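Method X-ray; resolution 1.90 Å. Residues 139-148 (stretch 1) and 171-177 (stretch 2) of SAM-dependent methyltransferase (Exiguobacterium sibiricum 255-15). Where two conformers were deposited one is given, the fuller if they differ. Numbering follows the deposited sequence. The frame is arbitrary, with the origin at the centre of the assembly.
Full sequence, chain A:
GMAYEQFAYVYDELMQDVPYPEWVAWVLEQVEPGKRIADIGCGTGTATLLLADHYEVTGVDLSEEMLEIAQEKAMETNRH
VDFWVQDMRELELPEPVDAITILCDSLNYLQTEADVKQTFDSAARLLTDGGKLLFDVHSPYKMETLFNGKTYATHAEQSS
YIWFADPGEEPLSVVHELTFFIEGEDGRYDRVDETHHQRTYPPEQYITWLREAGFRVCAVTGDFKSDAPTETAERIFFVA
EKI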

ATOM      1  N   SER A 139      -6.052   1.631 -11.408  1.00 30.79           N
ATOM      2  CA  SER A 139      -7.053   1.279 -12.373  1.00 31.99           C
ATOM      3  C   SER A 139      -6.312   0.848 -13.611  1.00 30.69           C
ATOM      4  O   SER A 139      -5.139   1.227 -13.779  1.00 29.88           O
ATOM      5  CB  SER A 139      -7.860   2.497 -12.740  1.00 31.25           C
ATOM      6  OG  SER A 139      -6.999   3.481 -13.295  1.00 32.50           O
ATOM      7  N   PRO A 140      -6.969   0.054 -14.483  1.00 29.87           N
ATOM      8  CA  PRO A 140      -6.403  -0.267 -15.805  1.00 30.92           C
ATOM      9  C   PRO A 140      -6.013   0.997 -16.603  1.00 29.09           C
ATOM     10  O   PRO A 140      -4.964   1.021 -17.247  1.00 30.20           O
ATOM     11  CB  PRO A 140      -7.549  -1.007 -16.490  1.00 29.26           C
ATOM     12  CG  PRO A 140      -8.267  -1.640 -15.391  1.00 29.93           C
ATOM     13  CD  PRO A 140      -8.252  -0.640 -14.278  1.00 32.52           C
ATOM     14  N   TYR A 141      -6.823   2.050 -16.521  1.00 30.45           N
ATOM     15  CA  TYR A 141      -6.555   3.317 -17.212  1.00 30.73           C
ATOM     16  C   TYR A 141      -5.218   3.945 -16.817  1.00 30.46           C
ATOM     17  O   TYR A 141      -4.489   4.444 -17.677  1.00 30.11           O
ATOM     18  CB  TYR A 141      -7.703   4.303 -16.943  1.00 35.03           C
ATOM     19  CG  TYR A 141      -7.553   5.655 -17.604  1.00 32.86           C
ATOM     20  CD1 TYR A 141      -7.873   5.833 -18.949  1.00 39.39           C
ATOM     21  CD2 TYR A 141      -7.119   6.754 -16.886  1.00 37.71           C
ATOM     22  CE1 TYR A 141      -7.741   7.063 -19.551  1.00 35.70           C
ATOM     23  CE2 TYR A 141      -6.975   7.987 -17.487  1.00 39.37           C
ATOM     24  CZ  TYR A 141      -7.289   8.133 -18.811  1.00 36.90           C
ATOM     25  OH  TYR A 141      -7.164   9.359 -19.402  1.00 44.55           O
ATOM     26  N   LYS A 142      -4.893   3.928 -15.520  1.00 32.86           N
ATOM     27  CA  LYS A 142      -3.611   4.457 -15.027  1.00 32.65           C
ATOM     28  C   LYS A 142      -2.452   3.709 -15.642  1.00 32.27           C
ATOM     29  O   LYS A 142      -1.469   4.304 -16.083  1.00 31.13           O
ATOM     30  CB  LYS A 142      -3.518   4.359 -13.511  1.00 33.27           C
ATOM     31  CG  LYS A 142      -2.232   4.942 -12.951  1.00 36.68           C
ATOM     32  CD  LYS A 142      -2.367   5.200 -11.501  1.00 38.27           C
ATOM     33  CE  LYS A 142      -1.161   5.881 -10.895  1.00 38.80           C
ATOM     34  NZ  LYS A 142      -1.468   6.238  -9.445  1.00 36.68           N
HETATM   35  N   MSE A 143      -2.574   2.391 -15.673  1.00 34.10           N
HETATM   36  CA  MSE A 143      -1.541   1.547 -16.271  0.50 36.22           C
HETATM   37  C   MSE A 143      -1.323   1.931 -17.727  1.00 38.07           C
HETATM   38  O   MSE A 143      -0.186   1.996 -18.193  1.00 41.41           O
HETATM   39  CB  MSE A 143      -1.932   0.068 -16.209  0.50 35.85           C
HETATM   40  CG  MSE A 143      -2.296  -0.463 -14.824  0.50 35.11           C
HETATM   41 SE   MSE A 143      -0.924  -0.189 -13.463  0.38 37.87          SE
HETATM   42  CE  MSE A 143       0.551  -0.928 -14.477  0.50 42.12           C
ATOM     43  N   GLU A 144      -2.419   2.195 -18.434  1.00 39.23           N
ATOM     44  CA  GLU A 144      -2.338   2.505 -19.853  0.50 39.60           C
ATOM     45  C   GLU A 144      -1.948   3.959 -20.158  1.00 39.40           C
ATOM     46  O   GLU A 144      -1.664   4.285 -21.312  1.00 40.78           O
ATOM     47  CB  GLU A 144      -3.651   2.127 -20.545  0.50 41.06           C
ATOM     48  CG  GLU A 144      -4.137   0.667 -20.308  0.50 44.41           C
ATOM     49  CD  GLU A 144      -3.248  -0.423 -20.917  0.50 44.89           C
ATOM     50  OE1 GLU A 144      -2.025  -0.434 -20.678  0.50 43.56           O
ATOM     51  OE2 GLU A 144      -3.800  -1.312 -21.599  0.50 40.27           O
ATOM     52  N   THR A 145      -1.900   4.824 -19.138  1.00 39.25           N
ATOM     53  CA  THR A 145      -1.522   6.237 -19.323  1.00 38.68           C
ATOM     54  C   THR A 145      -0.238   6.652 -18.573  1.00 38.54           C
ATOM     55  O   THR A 145       0.825   6.760 -19.185  1.00 40.94           O
ATOM     56  CB  THR A 145      -2.697   7.211 -18.962  1.00 37.86           C
ATOM     57  OG1 THR A 145      -3.052   7.057 -17.585  1.00 38.21           O
ATOM     58  CG2 THR A 145      -3.941   6.972 -19.860  1.00 32.80           C
ATOM     59  N   LEU A 146      -0.336   6.838 -17.251  1.00 38.16           N
ATOM     60  CA  LEU A 146       0.768   7.331 -16.408  1.00 37.82           C
ATOM     61  C   LEU A 146       1.959   6.379 -16.284  1.00 38.25           C
ATOM     62  O   LEU A 146       3.075   6.821 -15.986  1.00 38.25           O
ATOM     63  CB  LEU A 146       0.254   7.696 -14.994  1.00 37.58           C
ATOM     64  CG  LEU A 146      -0.792   8.822 -14.949  1.00 42.54           C
ATOM     65  CD1 LEU A 146      -1.357   8.987 -13.550  1.00 41.84           C
ATOM     66  CD2 LEU A 146      -0.195  10.137 -15.457  1.00 39.19           C
ATOM     67  N   PHE A 147       1.722   5.088 -16.524  1.00 37.28           N
ATOM     68  CA  PHE A 147       2.792   4.102 -16.466  1.00 36.58           C
ATOM     69  C   PHE A 147       3.119   3.548 -17.837  1.00 36.36           C
ATOM     70  O   PHE A 147       3.778   2.528 -17.927  1.00 38.33           O
ATOM     71  CB  PHE A 147       2.434   2.954 -15.528  1.00 33.62           C
ATOM     72  CG  PHE A 147       2.269   3.360 -14.068  1.00 35.59           C
ATOM     73  CD1 PHE A 147       3.040   4.371 -13.507  1.00 32.66           C
ATOM     74  CD2 PHE A 147       1.409   2.652 -13.248  1.00 32.24           C
ATOM     75  CE1 PHE A 147       2.888   4.723 -12.147  1.00 32.36           C
ATOM     76  CE2 PHE A 147       1.283   2.970 -11.915  1.00 35.11           C
ATOM     77  CZ  PHE A 147       2.021   3.988 -11.373  1.00 32.17           C
ATOM     78  N   ASN A 148       2.685   4.240 -18.884  1.00 38.26           N
ATOM     79  CA  ASN A 148       2.891   3.807 -20.270  1.00 38.00           C
ATOM     80  C   ASN A 148       4.079   4.521 -20.942  1.00 37.84           C
ATOM     81  O   ASN A 148       3.898   5.352 -21.836  1.00 38.22           O
ATOM     82  CB  ASN A 148       1.611   4.048 -21.054  1.00 37.95           C
ATOM     83  CG  ASN A 148       1.568   3.286 -22.376  1.00 44.88           C
ATOM     84  OD1 ASN A 148       2.532   2.628 -22.776  1.00 47.99           O
ATOM     85  ND2 ASN A 148       0.430   3.361 -23.048  1.00 50.31           N
ATOM     86  N   PRO A 171      -0.671  -8.383 -19.070  1.00 37.32           N
ATOM     87  CA  PRO A 171      -1.592  -7.261 -19.231  1.00 36.21           C
ATOM     88  C   PRO A 171      -1.745  -6.465 -17.947  1.00 33.20           C
ATOM     89  O   PRO A 171      -1.751  -7.039 -16.865  1.00 34.56           O
ATOM     90  CB  PRO A 171      -2.931  -7.929 -19.572  1.00 36.21           C
ATOM     91  CG  PRO A 171      -2.771  -9.350 -19.143  1.00 40.68           C
ATOM     92  CD  PRO A 171      -1.328  -9.674 -19.320  1.00 39.57           C
ATOM     93  N   LEU A 172      -1.869  -5.150 -18.084  1.00 31.93           N
ATOM     94  CA  LEU A 172      -2.061  -4.252 -16.944  1.00 31.99           C
ATOM     95  C   LEU A 172      -0.942  -4.364 -15.899  1.00 31.36           C
ATOM     96  O   LEU A 172      -1.182  -4.272 -14.682  1.00 30.71           O
ATOM     97  CB  LEU A 172      -3.432  -4.497 -16.310  1.00 31.13           C
ATOM     98  CG  LEU A 172      -4.660  -4.410 -17.224  1.00 34.99           C
ATOM     99  CD1 LEU A 172      -5.933  -4.649 -16.386  1.00 30.26           C
ATOM    100  CD2 LEU A 172      -4.691  -3.064 -17.956  1.00 37.74           C
ATOM    101  N   SER A 173       0.289  -4.531 -16.386  1.00 33.79           N
ATOM    102  CA  SER A 173       1.474  -4.609 -15.529  1.00 33.09           C
ATOM    103  C   SER A 173       2.415  -3.457 -15.872  1.00 32.55           C
ATOM    104  O   SER A 173       2.354  -2.879 -16.964  1.00 32.16           O
ATOM    105  CB  SER A 173       2.189  -5.960 -15.684  1.00 31.97           C
ATOM    106  OG  SER A 173       2.910  -6.026 -16.899  1.00 34.06           O
ATOM    107  N   VAL A 174       3.261  -3.114 -14.915  1.00 30.44           N
ATOM    108  CA  VAL A 174       4.233  -2.033 -15.068  1.00 31.58           C
ATOM    109  C   VAL A 174       5.520  -2.492 -14.415  1.00 30.98           C
ATOM    110  O   VAL A 174       5.486  -3.235 -13.424  1.00 30.03           O
ATOM    111  CB  VAL A 174       3.747  -0.693 -14.410  1.00 33.78           C
ATOM    112  CG1 VAL A 174       3.432  -0.912 -12.971  1.00 30.84           C
ATOM    113  CG2 VAL A 174       4.790   0.411 -14.462  1.00 31.24           C
ATOM    114  N   VAL A 175       6.642  -2.100 -15.028  1.00 33.33           N
ATOM    115  CA  VAL A 175       7.987  -2.299 -14.500  1.00 31.01           C
ATOM    116  C   VAL A 175       8.472  -0.895 -14.154  1.00 31.49           C
ATOM    117  O   VAL A 175       8.523  -0.025 -15.017  1.00 31.10           O
ATOM    118  CB  VAL A 175       8.959  -2.935 -15.550  1.00 30.55           C
ATOM    119  CG1 VAL A 175      10.347  -3.094 -14.966  1.00 32.85           C
ATOM    120  CG2 VAL A 175       8.442  -4.271 -16.029  1.00 23.33           C
ATOM    121  N   HIS A 176       8.743  -0.647 -12.875  1.00 31.60           N
ATOM    122  CA  HIS A 176       9.273   0.643 -12.427  1.00 30.86           C
ATOM    123  C   HIS A 176      10.767   0.510 -12.256  1.00 33.36           C
ATOM    124  O   HIS A 176      11.215  -0.208 -11.353  1.00 33.27           O
ATOM    125  CB  HIS A 176       8.703   1.031 -11.053  1.00 31.57           C
ATOM    126  CG  HIS A 176       7.216   1.109 -11.026  1.00 30.12           C
ATOM    127  ND1 HIS A 176       6.501   1.991 -11.805  1.00 30.85           N
ATOM    128  CD2 HIS A 176       6.303   0.421 -10.294  1.00 33.00           C
ATOM    129  CE1 HIS A 176       5.210   1.833 -11.562  1.00 33.92           C
ATOM    130  NE2 HIS A 176       5.067   0.907 -10.628  1.00 30.61           N
ATOM    131  N   GLU A 177      11.541   1.179 -13.114  1.00 34.46           N
ATOM    132  CA  GLU A 177      13.005   1.161 -13.010  1.00 32.62           C
ATOM    133  C   GLU A 177      13.410   2.414 -12.294  1.00 33.11           C
ATOM    134  O   GLU A 177      13.285   3.504 -12.827  1.00 33.65           O
ATOM    135  CB  GLU A 177      13.663   1.074 -14.376  1.00 31.90           C
ATOM    136  CG  GLU A 177      13.356  -0.228 -15.087  1.00 34.60           C
ATOM    137  CD  GLU A 177      14.147  -1.412 -14.580  1.00 37.07           C
ATOM    138  OE1 GLU A 177      14.700  -1.351 -13.453  1.00 37.42           O
ATOM    139  OE2 GLU A 177      14.236  -2.410 -15.341  1.00 39.97           O
TER
HETATM  140  O   HOH W   1      -2.403  -4.099 -20.926  1.00 45.31           O
HETATM  141  O   HOH W   2       0.233  -2.205 -18.720  1.00 46.09           O

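A short helix and the turn after it pack against a strand and its lead-in residue through a small apolar contact, with no direct hydrogen bond across it and two waters bridging at the exposed margin. The two segments bury 353 Å² between them.

Selenomethionine Met143 holds the middle. Its CA-to-CB bond points toward the strand, and chi1 to chi3 all in the m well fold the flexible chain so that its methyl CE lies 3.2 Å from Val174 CB, a tight approach, and 3.4 Å from Ser173 C. An unbranched side chain can coil this way against backbone as well as side chain. Val174 also points toward the helix side, and its methyl CG2 lies 3.6 Å from Phe147 CB, so one compact beta-branched residue serves two partners.

Leu172 has the largest covered area, 97 Å². Its CA-to-CB bond runs sideways, but the end of the chain comes nearer, placing CD2 3.8 Å from Pro140 CB. Proline suits that place twice: it gives a rigid apolar surface, and it sits in the first turn of the helix, where its missing N-H costs no helical bond. Just before it, Ser139 caps the helix, its OG accepting from Lys142 N at 3.1 Å.

At the other end, the edge of His176 meets the face of Phe147, with centroids 4.9 Å apart and planes at 76°. His176 NE2 is hydrogen-bonded elsewhere in the structure, so the buried imidazole pays part of its polar cost there.

Exposed Glu144 handles the margin. Water 1 donates to its OE2 (3.2 Å) and accepts from Leu172 N (3.1 Å); water 2 donates to Ser173 O (2.8 Å) and weakly to Glu144 OE1 (3.5 Å). The rule is apolar packing inside, with solvent serving backbone polar groups at the border.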